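Local coordinates for arabinogalactan endo-1,4-beta-galactosidase (Ignisphaera aggregans, PDB 7OSK), which probably hydrolyses internal beta-1,4-galactosidic linkages of galactans through its calcium-binding, hyperthermostable family 53 glycoside hydrolase domain, one part of a longer protein, at residues Tyr69-Leu83 and Phe378-Val390. Numbering follows the deposited sequence.
Sequences YYDENGVERDLLDIL and FDFNGRALPSLKV
A single beta bridge between Tyr70 and Arg383, flanked by a small apolar core and a salt bridge, joins the turn and the start of helix 79-85 to the loop 378-390, which follows the last barrel strand, 346-352. Tyr70 N donates to Gly382 O (2.9 Å), and Ala384 N returns the bond to Tyr70 O (2.8 Å). Next to the bridge, the Tyr69 ring presents its edge to the face of Phe378 in a T-shaped pair, Tyr69 CD1 over the centre of the Phe378 ring and the planes at 71°. Leu79 CD1, Ile82 CG2 and Leu83 CD2 close in on the far end of the Phe378 ring; Ile82 CG2 also meets Ala384 CB and Leu388 CD2. The extended Arg383 chain, its CG trans to the backbone N (chi1 176°), runs along the Asp71-Gly74 type I turn, where Arg383 NH2 donates to Glu72 O (3.0 Å) and Asn73 O lies over a guanidinium face. The Glu72 chain turns about its CB-CG bond (chi2 70°) to cross Lys389, forming a salt bridge, whose hydrogen bond is weak, between Glu72 OE2 and Lys389 NZ (3.4 Å). Were Glu72 replaced by an alanine, the Lys389 ammonium would probably lose this carboxylate and Pro386 CB its contact with OE2. Such a tie between segments early and late in sequence fits a closed (beta/alpha)8 TIM barrel, whose first and last strands are neighbours.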
loop_
_atom_site.group_PDB
_atom_site.type_symbol
_atom_site.label_atom_id
_atom_site.label_comp_id
_atom_site.label_asym_id
_atom_site.label_seq_id
_atom_site.Cartn_x
_atom_site.Cartn_y
_atom_site.Cartn_z
ATOM N N TYR A 69 0.242 -20.400 -4.886
ATOM C CA TYR A 69 -0.735 -20.039 -3.863
ATOM C C TYR A 69 -1.852 -21.076 -3.798
ATOM O O TYR A 69 -2.320 -21.565 -4.830
ATOM C CB TYR A 69 -1.326 -18.656 -4.141
ATOM C CG TYR A 69 -0.337 -17.527 -3.976
ATOM C CD1 TYR A 69 -0.148 -16.919 -2.741
ATOM C CD2 TYR A 69 0.407 -17.069 -5.052
ATOM C CE1 TYR A 69 0.753 -15.888 -2.585
ATOM C CE2 TYR A 69 1.313 -16.037 -4.905
ATOM C CZ TYR A 69 1.482 -15.450 -3.670
ATOM O OH TYR A 69 2.383 -14.421 -3.522
ATOM N N TYR A 70 -2.277 -21.400 -2.579
ATOM C CA TYR A 70 -3.314 -22.402 -2.357
ATOM C C TYR A 70 -4.481 -21.812 -1.564
ATOM O O TYR A 70 -4.286 -20.977 -0.681
ATOM C CB TYR A 70 -2.731 -23.614 -1.627
ATOM C CG TYR A 70 -1.554 -24.236 -2.343
ATOM C CD1 TYR A 70 -0.272 -23.731 -2.182
ATOM C CD2 TYR A 70 -1.726 -25.329 -3.181
ATOM C CE1 TYR A 70 0.805 -24.296 -2.836
ATOM C CE2 TYR A 70 -0.656 -25.898 -3.838
ATOM C CZ TYR A 70 0.606 -25.379 -3.663
ATOM O OH TYR A 70 1.677 -25.945 -4.316
ATOM N N ASP A 71 -5.692 -22.254 -1.892
ATOM C CA ASP A 71 -6.904 -21.731 -1.266
ATOM C C ASP A 71 -7.096 -22.304 0.136
ATOM O O ASP A 71 -6.210 -22.973 0.669
ATOM C CB ASP A 71 -8.124 -22.043 -2.137
ATOM C CG ASP A 71 -8.356 -23.532 -2.301
ATOM O OD1 ASP A 71 -7.442 -24.315 -1.968
ATOM O OD2 ASP A 71 -9.448 -23.922 -2.767
ATOM N N GLU A 72 -8.262 -22.042 0.722
ATOM C CA GLU A 72 -8.569 -22.494 2.075
ATOM C C GLU A 72 -8.481 -24.014 2.193
ATOM O O GLU A 72 -8.100 -24.542 3.238
ATOM C CB GLU A 72 -9.965 -22.016 2.488
ATOM C CG GLU A 72 -10.385 -22.400 3.907
ATOM C CD GLU A 72 -9.612 -21.651 4.984
ATOM O OE1 GLU A 72 -8.731 -20.835 4.639
ATOM O OE2 GLU A 72 -9.893 -21.876 6.181
ATOM N N ASN A 73 -8.833 -24.711 1.118
ATOM C CA ASN A 73 -8.783 -26.167 1.107
ATOM C C ASN A 73 -7.369 -26.691 0.862
ATOM O O ASN A 73 -7.080 -27.860 1.111
ATOM C CB ASN A 73 -9.738 -26.719 0.047
ATOM C CG ASN A 73 -11.195 -26.543 0.428
ATOM O OD1 ASN A 73 -11.564 -26.674 1.596
ATOM N ND2 ASN A 73 -12.033 -26.241 -0.558
ATOM N N GLY A 74 -6.492 -25.820 0.370
ATOM C CA GLY A 74 -5.093 -26.162 0.181
ATOM C C GLY A 74 -4.764 -26.668 -1.211
ATOM O O GLY A 74 -3.722 -27.295 -1.416
ATOM N N VAL A 75 -5.648 -26.394 -2.167
ATOM C CA VAL A 75 -5.431 -26.786 -3.557
ATOM C C VAL A 75 -4.959 -25.568 -4.352
ATOM O O VAL A 75 -5.315 -24.436 -4.028
ATOM C CB VAL A 75 -6.718 -27.386 -4.190
ATOM C CG1 VAL A 75 -7.684 -26.290 -4.647
ATOM C CG2 VAL A 75 -6.365 -28.307 -5.346
ATOM N N GLU A 76 -4.162 -25.801 -5.392
ATOM C CA GLU A 76 -3.545 -24.703 -6.133
ATOM C C GLU A 76 -4.570 -23.938 -6.961
ATOM O O GLU A 76 -5.323 -24.526 -7.737
ATOM C CB GLU A 76 -2.430 -25.225 -7.042
ATOM C CG GLU A 76 -1.709 -24.129 -7.819
ATOM C CD GLU A 76 -0.601 -24.663 -8.706
ATOM O OE1 GLU A 76 -0.298 -25.872 -8.622
ATOM O OE2 GLU A 76 -0.036 -23.872 -9.492
ATOM N N ARG A 77 -4.589 -22.619 -6.786
ATOM C CA ARG A 77 -5.525 -21.747 -7.491
ATOM C C ARG A 77 -4.828 -20.483 -7.980
ATOM O O ARG A 77 -3.693 -20.193 -7.597
ATOM C CB ARG A 77 -6.693 -21.355 -6.584
ATOM C CG ARG A 77 -7.481 -22.518 -6.007
ATOM C CD ARG A 77 -8.752 -22.787 -6.785
ATOM N NE ARG A 77 -9.614 -21.611 -6.849
ATOM C CZ ARG A 77 -10.394 -21.195 -5.855
ATOM N NH1 ARG A 77 -10.425 -21.852 -4.703
ATOM N NH2 ARG A 77 -11.143 -20.114 -6.014
ATOM N N ASP A 78 -5.518 -19.730 -8.829
ATOM C CA ASP A 78 -5.070 -18.397 -9.203
ATOM C C ASP A 78 -5.181 -17.498 -7.977
ATOM O O ASP A 78 -6.232 -17.451 -7.338
ATOM C CB ASP A 78 -5.908 -17.850 -10.360
ATOM C CG ASP A 78 -5.305 -16.607 -10.992
ATOM O OD1 ASP A 78 -4.668 -15.807 -10.270
ATOM O OD2 ASP A 78 -5.476 -16.428 -12.217
ATOM N N LEU A 79 -4.100 -16.799 -7.648
ATOM C CA LEU A 79 -4.059 -15.957 -6.453
ATOM C C LEU A 79 -5.236 -14.989 -6.387
ATOM O O LEU A 79 -5.888 -14.866 -5.350
ATOM C CB LEU A 79 -2.744 -15.175 -6.403
ATOM C CG LEU A 79 -2.643 -14.071 -5.346
ATOM C CD1 LEU A 79 -2.803 -14.635 -3.942
ATOM C CD2 LEU A 79 -1.325 -13.338 -5.481
ATOM N N LEU A 80 -5.505 -14.306 -7.494
ATOM C CA LEU A 80 -6.575 -13.317 -7.534
ATOM C C LEU A 80 -7.935 -13.958 -7.278
ATOM O O LEU A 80 -8.828 -13.325 -6.719
ATOM C CB LEU A 80 -6.580 -12.590 -8.880
ATOM C CG LEU A 80 -5.437 -11.600 -9.114
ATOM C CD1 LEU A 80 -5.469 -11.088 -10.543
ATOM C CD2 LEU A 80 -5.505 -10.439 -8.128
ATOM N N ASP A 81 -8.091 -15.214 -7.685
ATOM C CA ASP A 81 -9.324 -15.942 -7.413
ATOM C C ASP A 81 -9.441 -16.238 -5.921
ATOM O O ASP A 81 -10.531 -16.180 -5.356
ATOM C CB ASP A 81 -9.385 -17.245 -8.217
ATOM C CG ASP A 81 -9.613 -17.012 -9.698
ATOM O OD1 ASP A 81 -10.249 -15.999 -10.054
ATOM O OD2 ASP A 81 -9.163 -17.849 -10.508
ATOM N N ILE A 82 -8.314 -16.548 -5.285
ATOM C CA ILE A 82 -8.305 -16.826 -3.854
ATOM C C ILE A 82 -8.678 -15.568 -3.076
ATOM O O ILE A 82 -9.433 -15.628 -2.106
ATOM C CB ILE A 82 -6.931 -17.337 -3.375
ATOM C CG1 ILE A 82 -6.551 -18.617 -4.126
ATOM C CG2 ILE A 82 -6.951 -17.593 -1.866
ATOM C CD1 ILE A 82 -5.163 -19.144 -3.798
ATOM N N LEU A 83 -8.145 -14.429 -3.504
ATOM C CA LEU A 83 -8.424 -13.165 -2.837
ATOM C C LEU A 83 -9.881 -12.756 -3.011
ATOM O O LEU A 83 -10.527 -12.313 -2.059
ATOM C CB LEU A 83 -7.506 -12.065 -3.372
ATOM C CG LEU A 83 -6.009 -12.241 -3.102
ATOM C CD1 LEU A 83 -5.219 -11.086 -3.704
ATOM C CD2 LEU A 83 -5.729 -12.355 -1.609
ATOM N N PHE A 378 -0.992 -15.497 3.913
ATOM C CA PHE A 378 -0.756 -16.879 3.508
ATOM C C PHE A 378 0.371 -17.447 4.364
ATOM O O PHE A 378 1.245 -16.699 4.805
ATOM C CB PHE A 378 -0.385 -16.965 2.025
ATOM C CG PHE A 378 -1.465 -16.491 1.096
ATOM C CD1 PHE A 378 -1.654 -15.140 0.867
ATOM C CD2 PHE A 378 -2.280 -17.398 0.438
ATOM C CE1 PHE A 378 -2.645 -14.699 0.007
ATOM C CE2 PHE A 378 -3.273 -16.965 -0.424
ATOM C CZ PHE A 378 -3.454 -15.613 -0.639
ATOM N N ASP A 379 0.365 -18.756 4.601
ATOM C CA ASP A 379 1.434 -19.369 5.385
ATOM C C ASP A 379 2.661 -19.626 4.512
ATOM O O ASP A 379 2.679 -19.271 3.332
ATOM C CB ASP A 379 0.961 -20.670 6.055
ATOM C CG ASP A 379 0.503 -21.730 5.063
ATOM O OD1 ASP A 379 1.033 -21.798 3.932
ATOM O OD2 ASP A 379 -0.392 -22.519 5.435
ATOM N N PHE A 380 3.677 -20.249 5.097
ATOM C CA PHE A 380 4.949 -20.459 4.415
ATOM C C PHE A 380 4.793 -21.392 3.220
ATOM O O PHE A 380 5.543 -21.302 2.248
ATOM C CB PHE A 380 5.984 -21.021 5.394
ATOM C CG PHE A 380 6.128 -20.209 6.653
ATOM C CD1 PHE A 380 5.822 -18.858 6.660
ATOM C CD2 PHE A 380 6.562 -20.796 7.830
ATOM C CE1 PHE A 380 5.948 -18.108 7.813
ATOM C CE2 PHE A 380 6.693 -20.047 8.989
ATOM C CZ PHE A 380 6.385 -18.703 8.978
ATOM N N ASN A 381 3.810 -22.282 3.296
ATOM C CA ASN A 381 3.540 -23.215 2.210
ATOM C C ASN A 381 2.648 -22.592 1.137
ATOM O O ASN A 381 2.217 -23.268 0.203
ATOM C CB ASN A 381 2.898 -24.487 2.761
ATOM C CG ASN A 381 3.780 -25.187 3.779
ATOM O OD1 ASN A 381 5.002 -25.227 3.635
ATOM N ND2 ASN A 381 3.162 -25.737 4.819
ATOM N N GLY A 382 2.377 -21.297 1.276
ATOM C CA GLY A 382 1.617 -20.563 0.282
ATOM C C GLY A 382 0.121 -20.770 0.402
ATOM O O GLY A 382 -0.642 -20.323 -0.452
ATOM N N ARG A 383 -0.301 -21.448 1.464
ATOM C CA ARG A 383 -1.713 -21.737 1.675
ATOM C C ARG A 383 -2.406 -20.584 2.395
ATOM O O ARG A 383 -1.841 -19.969 3.300
ATOM C CB ARG A 383 -1.872 -23.037 2.464
ATOM C CG ARG A 383 -3.302 -23.389 2.827
ATOM C CD ARG A 383 -3.375 -24.795 3.395
ATOM N NE ARG A 383 -4.734 -25.169 3.777
ATOM C CZ ARG A 383 -5.117 -26.409 4.065
ATOM N NH1 ARG A 383 -4.247 -27.411 4.009
ATOM N NH2 ARG A 383 -6.376 -26.652 4.404
ATOM N N ALA A 384 -3.634 -20.294 1.977
ATOM C CA ALA A 384 -4.401 -19.193 2.547
ATOM C C ALA A 384 -4.697 -19.432 4.023
ATOM O O ALA A 384 -5.254 -20.462 4.398
ATOM C CB ALA A 384 -5.698 -18.999 1.775
ATOM N N LEU A 385 -4.315 -18.471 4.857
ATOM C CA LEU A 385 -4.635 -18.523 6.275
ATOM C C LEU A 385 -6.136 -18.333 6.463
ATOM O O LEU A 385 -6.770 -17.622 5.684
ATOM C CB LEU A 385 -3.866 -17.448 7.042
ATOM C CG LEU A 385 -2.340 -17.538 6.982
ATOM C CD1 LEU A 385 -1.707 -16.308 7.616
ATOM C CD2 LEU A 385 -1.843 -18.805 7.664
ATOM N N PRO A 386 -6.714 -18.960 7.500
ATOM C CA PRO A 386 -8.154 -18.796 7.724
ATOM C C PRO A 386 -8.543 -17.368 8.102
ATOM O O PRO A 386 -9.732 -17.072 8.199
ATOM C CB PRO A 386 -8.449 -19.768 8.875
ATOM C CG PRO A 386 -7.138 -20.002 9.540
ATOM C CD PRO A 386 -6.101 -19.887 8.469
ATOM N N SER A 387 -7.554 -16.500 8.305
ATOM C CA SER A 387 -7.812 -15.098 8.625
ATOM C C SER A 387 -7.987 -14.255 7.364
ATOM O O SER A 387 -8.235 -13.054 7.441
ATOM C CB SER A 387 -6.678 -14.529 9.483
ATOM O OG SER A 387 -5.418 -14.724 8.867
ATOM N N LEU A 388 -7.856 -14.887 6.203
ATOM C CA LEU A 388 -8.047 -14.196 4.935
ATOM C C LEU A 388 -9.531 -13.958 4.682
ATOM O O LEU A 388 -9.901 -13.148 3.836
ATOM C CB LEU A 388 -7.431 -15.001 3.785
ATOM C CG LEU A 388 -7.456 -14.374 2.388
ATOM C CD1 LEU A 388 -6.738 -13.031 2.354
ATOM C CD2 LEU A 388 -6.845 -15.327 1.381
ATOM N N LYS A 389 -10.377 -14.667 5.427
ATOM C CA LYS A 389 -11.824 -14.526 5.304
ATOM C C LYS A 389 -12.338 -13.316 6.078
ATOM O O LYS A 389 -13.545 -13.089 6.158
ATOM C CB LYS A 389 -12.530 -15.787 5.804
ATOM C CG LYS A 389 -12.160 -17.054 5.059
ATOM C CD LYS A 389 -12.818 -18.265 5.698
ATOM C CE LYS A 389 -12.463 -19.547 4.967
ATOM N NZ LYS A 389 -13.047 -20.742 5.638
ATOM N N VAL A 390 -11.423 -12.546 6.655
ATOM C CA VAL A 390 -11.806 -11.379 7.440
ATOM C C VAL A 390 -12.467 -10.333 6.546
ATOM O O VAL A 390 -13.331 -9.583 6.993
ATOM C CB VAL A 390 -10.587 -10.761 8.165
ATOM C CG1 VAL A 390 -9.592 -10.183 7.161
ATOM C CG2 VAL A 390 -11.033 -9.696 9.159
#